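D-glycerate 2-kinase (Thermotoga maritima, PDB 2B8N) catalyses the ATP-dependent, magnesium-requiring phosphorylation of D-glycerate to 2-phosphoglycerate, a step in the breakdown of serine through 3-hydroxypyruvate. Local coordinates at residues Y98-P103 / E107-T112; R115-V120 / A186-P191; D205-I210 / P214-S219. All coordinates share one frame; numbering follows the deposited sequence.

Contact 1. Residues Y98-P103 / E107-T112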
loop_
_atom_site.group_PDB
_atom_site.type_symbol
_atom_site.label_atom_id
_atom_site.label_comp_id
_atom_site.label_asym_id
_atom_site.label_seq_id
_atom_site.Cartn_x
_atom_site.Cartn_y
_atom_site.Cartn_z
ATOM N N TYR A 98 0.295 -13.156 -16.604
ATOM C CA TYR A 98 0.969 -12.078 -17.295
ATOM C C TYR A 98 1.735 -11.092 -16.369
ATOM O O TYR A 98 1.421 -10.929 -15.184
ATOM C CB TYR A 98 -0.072 -11.308 -18.095
ATOM C CG TYR A 98 -0.857 -12.143 -19.095
ATOM C CD1 TYR A 98 -0.207 -12.952 -20.022
ATOM C CD2 TYR A 98 -2.248 -12.071 -19.149
ATOM C CE1 TYR A 98 -0.922 -13.695 -20.965
ATOM C CE2 TYR A 98 -2.985 -12.821 -20.081
ATOM C CZ TYR A 98 -2.318 -13.631 -20.996
ATOM O OH TYR A 98 -3.034 -14.366 -21.929
ATOM N N GLU A 99 2.743 -10.443 -16.933
ATOM C CA GLU A 99 3.475 -9.399 -16.237
ATOM C C GLU A 99 3.605 -8.189 -17.153
ATOM O O GLU A 99 3.590 -8.331 -18.372
ATOM C CB GLU A 99 4.857 -9.908 -15.790
ATOM C CG GLU A 99 4.811 -11.258 -15.060
ATOM C CD GLU A 99 6.132 -11.655 -14.426
ATOM O OE1 GLU A 99 7.156 -11.106 -14.847
ATOM O OE2 GLU A 99 6.164 -12.507 -13.506
ATOM N N ALA A 100 3.722 -7.003 -16.558
ATOM C CA ALA A 100 3.716 -5.747 -17.318
ATOM C C ALA A 100 4.410 -4.614 -16.577
ATOM O O ALA A 100 4.894 -4.791 -15.442
ATOM C CB ALA A 100 2.298 -5.351 -17.656
ATOM N N GLY A 101 4.450 -3.453 -17.241
ATOM C CA GLY A 101 5.201 -2.284 -16.779
ATOM C C GLY A 101 4.753 -1.663 -15.457
ATOM O O GLY A 101 3.563 -1.420 -15.228
ATOM N N HIS A 102 5.732 -1.416 -14.584
ATOM C CA HIS A 102 5.528 -0.703 -13.325
ATOM C C HIS A 102 6.883 -0.193 -12.845
ATOM O O HIS A 102 7.879 -0.918 -12.944
ATOM C CB HIS A 102 4.920 -1.655 -12.290
ATOM C CG HIS A 102 4.714 -1.046 -10.929
ATOM N ND1 HIS A 102 5.665 -1.116 -9.927
ATOM C CD2 HIS A 102 3.664 -0.372 -10.401
ATOM C CE1 HIS A 102 5.214 -0.499 -8.848
ATOM N NE2 HIS A 102 4.005 -0.036 -9.110
ATOM N N PRO A 103 6.941 1.045 -12.316
ATOM C CA PRO A 103 5.880 2.019 -12.047
ATOM C C PRO A 103 5.284 2.758 -13.235
ATOM O O PRO A 103 4.417 3.600 -13.019
ATOM C CB PRO A 103 6.579 3.029 -11.134
ATOM C CG PRO A 103 7.980 2.996 -11.550
ATOM C CD PRO A 103 8.249 1.557 -11.873
ATOM N N GLU A 107 3.997 -1.521 -23.302
ATOM C CA GLU A 107 3.244 -2.236 -24.332
ATOM C C GLU A 107 2.596 -3.507 -23.788
ATOM O O GLU A 107 1.502 -3.904 -24.222
ATOM C CB GLU A 107 4.149 -2.604 -25.503
ATOM N N ASN A 108 3.260 -4.146 -22.826
ATOM C CA ASN A 108 2.682 -5.309 -22.148
ATOM C C ASN A 108 1.424 -4.953 -21.318
ATOM O O ASN A 108 0.469 -5.745 -21.227
ATOM C CB ASN A 108 3.737 -5.998 -21.288
ATOM C CG ASN A 108 4.763 -6.709 -22.117
ATOM O OD1 ASN A 108 4.503 -7.066 -23.263
ATOM N ND2 ASN A 108 5.947 -6.913 -21.557
ATOM N N THR A 109 1.421 -3.760 -20.726
ATOM C CA THR A 109 0.215 -3.262 -20.043
ATOM C C THR A 109 -0.983 -3.194 -21.008
ATOM O O THR A 109 -2.037 -3.739 -20.731
ATOM C CB THR A 109 0.442 -1.885 -19.389
ATOM O OG1 THR A 109 1.607 -1.940 -18.551
ATOM C CG2 THR A 109 -0.766 -1.484 -18.548
ATOM N N ILE A 110 -0.786 -2.539 -22.144
ATOM C CA ILE A 110 -1.790 -2.451 -23.218
ATOM C C ILE A 110 -2.280 -3.825 -23.693
ATOM O O ILE A 110 -3.492 -4.067 -23.804
ATOM C CB ILE A 110 -1.219 -1.681 -24.433
ATOM C CG1 ILE A 110 -1.056 -0.212 -24.074
ATOM C CG2 ILE A 110 -2.133 -1.804 -25.644
ATOM C CD1 ILE A 110 -0.189 0.535 -25.034
ATOM N N LYS A 111 -1.331 -4.697 -24.010
ATOM C CA LYS A 111 -1.664 -6.031 -24.454
ATOM C C LYS A 111 -2.539 -6.769 -23.404
ATOM O O LYS A 111 -3.633 -7.303 -23.720
ATOM C CB LYS A 111 -0.384 -6.816 -24.752
ATOM C CG LYS A 111 0.191 -6.579 -26.174
ATOM C CD LYS A 111 1.719 -6.684 -26.213
ATOM C CE LYS A 111 2.268 -6.906 -27.603
ATOM N NZ LYS A 111 2.817 -8.280 -27.745
ATOM N N THR A 112 -2.067 -6.794 -22.159
ATOM C CA THR A 112 -2.727 -7.603 -21.143
ATOM C C THR A 112 -4.081 -7.034 -20.736
ATOM O O THR A 112 -5.020 -7.787 -20.488
ATOM C CB THR A 112 -1.853 -7.835 -19.916
ATOM O OG1 THR A 112 -1.473 -6.575 -19.342
ATOM C CG2 THR A 112 -0.623 -8.659 -20.316
#
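A100 meets N108 and T109, in the first turn of helix 107-120, across the strand-to-helix connection of a beta-alpha-beta crossover. This edge strand opens the crossover, the helix folds back over the parallel sheet, and the chain later re-enters as strand 128-133. The short segments of strand and helix run at 139° to each other, with their axes 7.3 Å apart at the nearest point. N108 comes first along the helix. Its CB lies 3.7 Å from E99 O and 4.0 Å from A100 CB, a spacing that a methyl group suits well. With CG anti to the carbonyl carbon (chi1 -71°), the amide is carried past the strand, where ND2 bonds to the hydroxyl of Y85. T109 follows with a small, polar side chain in a buried place: its OG1 sits 3.6 Å from A100 CB, accepts a hydrogen bond from the backbone N of D106 just before the helix, and makes a weak one with S139 O. D106 in turn takes the N-H of G101 on its OD1, so the turn is tied from both ends. One helical turn on, T112 turns two unlike branches to two tasks. At chi1 58° its OG1 falls between the backbone N and the carbonyl carbon, facing back along its own helix toward N108 O and T109 O. The same torsion sends the methyl CG2 toward the strand; the side chain also touches V82 of strand 76-84. Y98 and T112 pass alongside each other in opposite senses, and the tyrosine hydroxyl is hydrogen-bonded to E96. The T112 methyl approaches the root of the ring obliquely, with CG2 3.5 Å from Y98 CB and 3.7 Å from Y98 CG.

Contact 2. Residues R115-V120 / A186-P191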
loop_
_atom_site.group_PDB
_atom_site.type_symbol
_atom_site.label_atom_id
_atom_site.label_comp_id
_atom_site.label_asym_id
_atom_site.label_seq_id
_atom_site.Cartn_x
_atom_site.Cartn_y
_atom_site.Cartn_z
ATOM N N ARG A 115 -6.599 -7.838 -23.250
ATOM C CA ARG A 115 -7.030 -9.240 -23.060
ATOM C C ARG A 115 -8.046 -9.370 -21.924
ATOM O O ARG A 115 -9.014 -10.116 -22.045
ATOM C CB ARG A 115 -5.823 -10.162 -22.794
ATOM C CG ARG A 115 -6.151 -11.599 -22.418
ATOM C CD ARG A 115 -7.104 -12.228 -23.402
ATOM N NE ARG A 115 -7.141 -13.689 -23.303
ATOM C CZ ARG A 115 -7.949 -14.458 -24.026
ATOM N NH1 ARG A 115 -8.765 -13.909 -24.909
ATOM N NH2 ARG A 115 -7.922 -15.778 -23.894
ATOM N N VAL A 116 -7.829 -8.648 -20.824
ATOM C CA VAL A 116 -8.793 -8.641 -19.721
ATOM C C VAL A 116 -10.194 -8.195 -20.193
ATOM O O VAL A 116 -11.213 -8.723 -19.718
ATOM C CB VAL A 116 -8.352 -7.718 -18.545
ATOM C CG1 VAL A 116 -9.451 -7.633 -17.502
ATOM C CG2 VAL A 116 -7.058 -8.209 -17.908
ATOM N N LEU A 117 -10.245 -7.223 -21.109
ATOM C CA LEU A 117 -11.531 -6.691 -21.599
ATOM C C LEU A 117 -12.198 -7.685 -22.548
ATOM O O LEU A 117 -13.426 -7.677 -22.686
ATOM C CB LEU A 117 -11.369 -5.301 -22.261
ATOM C CG LEU A 117 -10.967 -4.118 -21.341
ATOM C CD1 LEU A 117 -10.745 -2.839 -22.117
ATOM C CD2 LEU A 117 -11.966 -3.830 -20.240
ATOM N N GLU A 118 -11.399 -8.543 -23.194
ATOM C CA GLU A 118 -11.955 -9.641 -23.999
ATOM C C GLU A 118 -12.603 -10.654 -23.084
ATOM O O GLU A 118 -13.678 -11.158 -23.375
ATOM C CB GLU A 118 -10.887 -10.314 -24.859
ATOM C CG GLU A 118 -10.281 -9.351 -25.855
ATOM C CD GLU A 118 -10.273 -9.917 -27.249
ATOM O OE1 GLU A 118 -11.366 -10.321 -27.721
ATOM O OE2 GLU A 118 -9.175 -9.960 -27.857
ATOM N N LEU A 119 -11.967 -10.923 -21.955
ATOM C CA LEU A 119 -12.533 -11.848 -20.996
ATOM C C LEU A 119 -13.825 -11.337 -20.336
ATOM O O LEU A 119 -14.646 -12.158 -19.939
ATOM C CB LEU A 119 -11.530 -12.240 -19.913
ATOM C CG LEU A 119 -10.237 -12.889 -20.405
ATOM C CD1 LEU A 119 -9.474 -13.573 -19.244
ATOM C CD2 LEU A 119 -10.481 -13.884 -21.535
ATOM N N VAL A 120 -14.046 -10.023 -20.237
ATOM C CA VAL A 120 -15.216 -9.530 -19.490
ATOM C C VAL A 120 -16.357 -8.980 -20.356
ATOM O O VAL A 120 -17.459 -8.756 -19.852
ATOM C CB VAL A 120 -14.837 -8.509 -18.385
ATOM C CG1 VAL A 120 -13.936 -9.139 -17.352
ATOM C CG2 VAL A 120 -14.168 -7.295 -18.950
ATOM N N ALA A 186 -15.891 -1.496 -14.634
ATOM C CA ALA A 186 -17.195 -1.984 -14.112
ATOM C C ALA A 186 -18.277 -1.791 -15.145
ATOM O O ALA A 186 -19.228 -2.595 -15.239
ATOM C CB ALA A 186 -17.589 -1.250 -12.819
ATOM N N GLU A 187 -18.133 -0.711 -15.902
ATOM C CA GLU A 187 -19.052 -0.391 -16.963
ATOM C C GLU A 187 -18.952 -1.420 -18.091
ATOM O O GLU A 187 -19.956 -1.721 -18.730
ATOM C CB GLU A 187 -18.779 1.024 -17.465
ATOM C CG GLU A 187 -19.533 1.405 -18.711
ATOM C CD GLU A 187 -19.477 2.886 -18.997
ATOM O OE1 GLU A 187 -18.375 3.437 -19.125
ATOM O OE2 GLU A 187 -20.553 3.499 -19.096
ATOM N N ARG A 188 -17.764 -1.969 -18.349
ATOM C CA ARG A 188 -17.625 -3.017 -19.399
ATOM C C ARG A 188 -18.068 -4.393 -18.919
ATOM O O ARG A 188 -18.563 -5.209 -19.676
ATOM C CB ARG A 188 -16.191 -3.127 -19.849
ATOM C CG ARG A 188 -15.695 -1.971 -20.660
ATOM C CD ARG A 188 -16.007 -2.149 -22.130
ATOM N NE ARG A 188 -14.915 -1.585 -22.914
ATOM C CZ ARG A 188 -14.101 -2.253 -23.730
ATOM N NH1 ARG A 188 -14.230 -3.550 -23.941
ATOM N NH2 ARG A 188 -13.137 -1.596 -24.362
ATOM N N VAL A 189 -17.867 -4.645 -17.637
ATOM C CA VAL A 189 -18.304 -5.891 -17.020
ATOM C C VAL A 189 -19.831 -6.022 -17.050
ATOM O O VAL A 189 -20.374 -7.124 -17.214
ATOM C CB VAL A 189 -17.779 -5.965 -15.592
ATOM C CG1 VAL A 189 -18.494 -7.058 -14.784
ATOM C CG2 VAL A 189 -16.280 -6.227 -15.637
ATOM N N PHE A 190 -20.509 -4.887 -16.891
ATOM C CA PHE A 190 -21.927 -4.826 -17.090
ATOM C C PHE A 190 -22.327 -5.581 -18.365
ATOM O O PHE A 190 -21.634 -5.484 -19.445
ATOM C CB PHE A 190 -22.415 -3.369 -17.183
ATOM C CG PHE A 190 -23.888 -3.212 -16.905
ATOM C CD1 PHE A 190 -24.351 -3.144 -15.591
ATOM C CD2 PHE A 190 -24.807 -3.183 -17.944
ATOM C CE1 PHE A 190 -25.726 -3.025 -15.316
ATOM C CE2 PHE A 190 -26.168 -3.072 -17.688
ATOM C CZ PHE A 190 -26.637 -2.993 -16.375
ATOM N N PRO A 191 -23.457 -6.319 -18.263
ATOM C CA PRO A 191 -24.366 -6.455 -17.086
ATOM C C PRO A 191 -23.941 -7.435 -15.978
ATOM O O PRO A 191 -24.677 -7.593 -15.013
ATOM C CB PRO A 191 -25.678 -6.912 -17.712
ATOM C CG PRO A 191 -25.229 -7.738 -18.882
ATOM C CD PRO A 191 -23.946 -7.094 -19.411
HETATM O O HOH W 1 -20.100 -7.682 -20.201
#
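L117 and R188 cross at about a right angle where helix 107-120 passes the end of helix 184-189. The leucine methyl CD1 lies over one face of the guanidinium, 3.4 Å above its plane and toward the rim, nearest to R188 NH2. Beside this pair, V120 and V189 meet through branched aliphatic surfaces, V120 CB being 3.9 Å from V189 CG2; both valines also rest on V129 of strand 128-133, a setting that suits compact apolar residues. Farther out, F185 fills in against L117 and V120. What positions the arginine is D121, whose OD2 forms a salt bridge with NH1, while NH2 has a weak bond to Q179; bends of the R188 chain at chi2 (-87°) and chi3 (-145°) fold it across L117. Replacing R188 by alanine would probably leave D121 without this ionic mate and open a gap over L117 CD1. At the helix ends, water 1 lies 2.9 Å from V120 O and 2.8 Å from F190 O, close enough to donate to either carbonyl. Direct contact between the segments is thus mainly apolar, helped by the water and the ion pair to D121, and the arginine serves both chemistries: a flat face for leucine, N-H groups for the carboxylate.

Contact 3. Residues D205-I210 / P214-S219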
loop_
_atom_site.group_PDB
_atom_site.type_symbol
_atom_site.label_atom_id
_atom_site.label_comp_id
_atom_site.label_asym_id
_atom_site.label_seq_id
_atom_site.Cartn_x
_atom_site.Cartn_y
_atom_site.Cartn_z
ATOM N N ASP A 205 -7.486 4.450 2.362
ATOM C CA ASP A 205 -8.163 3.466 1.516
ATOM C C ASP A 205 -9.169 4.126 0.585
ATOM O O ASP A 205 -10.305 3.703 0.492
ATOM C CB ASP A 205 -8.850 2.345 2.343
ATOM C CG ASP A 205 -7.975 1.796 3.499
ATOM O OD1 ASP A 205 -6.755 1.509 3.312
ATOM O OD2 ASP A 205 -8.547 1.618 4.605
ATOM N N ARG A 206 -8.727 5.144 -0.131
ATOM C CA ARG A 206 -9.603 5.915 -0.989
ATOM C C ARG A 206 -9.792 5.162 -2.298
ATOM O O ARG A 206 -8.865 5.073 -3.104
ATOM C CB ARG A 206 -8.949 7.262 -1.273
ATOM C CG ARG A 206 -8.989 8.276 -0.136
ATOM C CD ARG A 206 -10.105 9.288 -0.396
ATOM N NE ARG A 206 -9.809 10.146 -1.538
ATOM C CZ ARG A 206 -10.503 11.231 -1.877
ATOM N NH1 ARG A 206 -11.563 11.609 -1.164
ATOM N NH2 ARG A 206 -10.123 11.957 -2.936
ATOM N N LEU A 207 -10.988 4.625 -2.516
ATOM C CA LEU A 207 -11.247 3.764 -3.677
ATOM C C LEU A 207 -11.325 4.527 -4.999
ATOM O O LEU A 207 -11.280 3.932 -6.051
ATOM C CB LEU A 207 -12.528 2.946 -3.458
ATOM C CG LEU A 207 -12.510 2.015 -2.234
ATOM C CD1 LEU A 207 -13.926 1.661 -1.816
ATOM C CD2 LEU A 207 -11.699 0.773 -2.530
ATOM N N ASP A 208 -11.454 5.847 -4.931
ATOM C CA ASP A 208 -11.478 6.681 -6.121
ATOM C C ASP A 208 -10.072 6.959 -6.620
ATOM O O ASP A 208 -9.902 7.479 -7.711
ATOM C CB ASP A 208 -12.161 8.012 -5.821
ATOM C CG ASP A 208 -11.503 8.767 -4.668
ATOM O OD1 ASP A 208 -10.899 8.119 -3.790
ATOM O OD2 ASP A 208 -11.606 10.004 -4.628
ATOM N N VAL A 209 -9.091 6.636 -5.785
ATOM C CA VAL A 209 -7.681 6.894 -6.035
ATOM C C VAL A 209 -6.950 5.581 -6.306
ATOM O O VAL A 209 -6.070 5.530 -7.153
ATOM C CB VAL A 209 -7.039 7.606 -4.812
ATOM C CG1 VAL A 209 -5.518 7.746 -4.961
ATOM C CG2 VAL A 209 -7.708 8.963 -4.588
ATOM N N ILE A 210 -7.293 4.534 -5.560
ATOM C CA ILE A 210 -6.675 3.226 -5.718
ATOM C C ILE A 210 -6.857 2.766 -7.163
ATOM O O ILE A 210 -7.987 2.551 -7.610
ATOM C CB ILE A 210 -7.300 2.208 -4.715
ATOM C CG1 ILE A 210 -6.832 2.528 -3.284
ATOM C CG2 ILE A 210 -6.939 0.772 -5.094
ATOM C CD1 ILE A 210 -7.583 1.774 -2.216
ATOM N N PRO A 214 -11.133 1.866 -11.054
ATOM C CA PRO A 214 -11.641 1.153 -12.215
ATOM C C PRO A 214 -13.046 0.522 -11.999
ATOM O O PRO A 214 -13.798 0.346 -12.958
ATOM C CB PRO A 214 -10.557 0.117 -12.472
ATOM C CG PRO A 214 -9.950 -0.107 -11.176
ATOM C CD PRO A 214 -9.986 1.172 -10.452
ATOM N N ALA A 215 -13.396 0.205 -10.759
ATOM C CA ALA A 215 -14.772 -0.125 -10.412
ATOM C C ALA A 215 -15.257 0.869 -9.370
ATOM O O ALA A 215 -15.718 0.467 -8.296
ATOM C CB ALA A 215 -14.847 -1.523 -9.875
ATOM N N TRP A 216 -15.100 2.166 -9.652
ATOM C CA TRP A 216 -15.599 3.212 -8.752
ATOM C C TRP A 216 -16.095 4.366 -9.583
ATOM O O TRP A 216 -15.410 4.765 -10.523
ATOM C CB TRP A 216 -14.506 3.718 -7.822
ATOM C CG TRP A 216 -15.069 4.558 -6.706
ATOM C CD1 TRP A 216 -15.067 5.927 -6.609
ATOM C CD2 TRP A 216 -15.719 4.079 -5.537
ATOM N NE1 TRP A 216 -15.677 6.327 -5.437
ATOM C CE2 TRP A 216 -16.092 5.211 -4.767
ATOM C CE3 TRP A 216 -16.028 2.804 -5.066
ATOM C CZ2 TRP A 216 -16.758 5.100 -3.562
ATOM C CZ3 TRP A 216 -16.682 2.688 -3.887
ATOM C CH2 TRP A 216 -17.051 3.831 -3.136
ATOM N N PRO A 217 -17.264 4.938 -9.234
ATOM C CA PRO A 217 -17.752 6.014 -10.088
ATOM C C PRO A 217 -16.828 7.243 -10.070
ATOM O O PRO A 217 -16.149 7.516 -9.064
ATOM C CB PRO A 217 -19.141 6.343 -9.492
ATOM C CG PRO A 217 -19.035 5.975 -8.103
ATOM C CD PRO A 217 -18.166 4.732 -8.090
ATOM N N ASP A 218 -16.808 7.955 -11.195
ATOM C CA ASP A 218 -15.960 9.133 -11.373
ATOM C C ASP A 218 -16.816 10.375 -11.283
ATOM O O ASP A 218 -17.575 10.675 -12.219
ATOM C CB ASP A 218 -15.243 9.070 -12.732
ATOM C CG ASP A 218 -14.407 10.306 -13.030
ATOM O OD1 ASP A 218 -14.148 11.125 -12.124
ATOM O OD2 ASP A 218 -13.989 10.458 -14.198
ATOM N N SER A 219 -16.707 11.093 -10.166
ATOM C CA SER A 219 -17.518 12.308 -9.973
ATOM C C SER A 219 -17.031 13.486 -10.834
ATOM O O SER A 219 -17.807 14.399 -11.151
ATOM C CB SER A 219 -17.591 12.692 -8.496
ATOM O OG SER A 219 -16.349 13.183 -8.033
#
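The indole of W216 is covered on both faces. L207 CB lies over its six-membered ring, 4.1 Å from the centroid and 20° off the normal, a CH-pi contact, while the CD of the following residue, P217, packs on the opposite face. Farther along the same leucine, CD1 reaches W216 CZ3 at 3.6 Å, the two side chains crossing at about a right angle. At the pyrrole end, D208 CB comes within 3.7 Å of W216 CD1. A tryptophan suits this place because one broad plate can meet two consecutive residues at once; its CG stands anti to the backbone N (chi1 -167°), which swings the plate across to them. L207 and W216 both rest on I257 of strand 255-261. D208 keeps its charge off the indole: its OD2 pairs with R206, lying above the guanidinium plane at 3.0 Å from NH2, so that only charge holds them. Meanwhile D208 O accepts from N171. Away from the indole, P214 CD sits 3.7 Å from I210 O. Both segments belong to the long connection that leaves strand 193-199 and leads through helix 222-231 toward strand 255-261, an irregular loop folded on itself beside the parallel sheet of a Rossmann-like alpha/beta domain.

Overall arrangement
All three contacts belong to the domain built on the parallel sheet of strand order 3-2-1-4-5-6. Contacts 1 and 2 share helix 107-120, its start and its end respectively, and they touch where Y98 CE2 meets R115 CG at 4.1 Å. Contact 2 is the buried one, helix against helix; contacts 1 and 3 are partly buried and join chain neighbours only four residues apart. Contacts 2 and 3 meet through a probable hydrogen bond from A186 N to P214 O. Chemistry follows place: small threonines and an alanine at the edge strand, a leucine against an arginine's flat face and paired valines between helices, and an aromatic plate in the irregular loop.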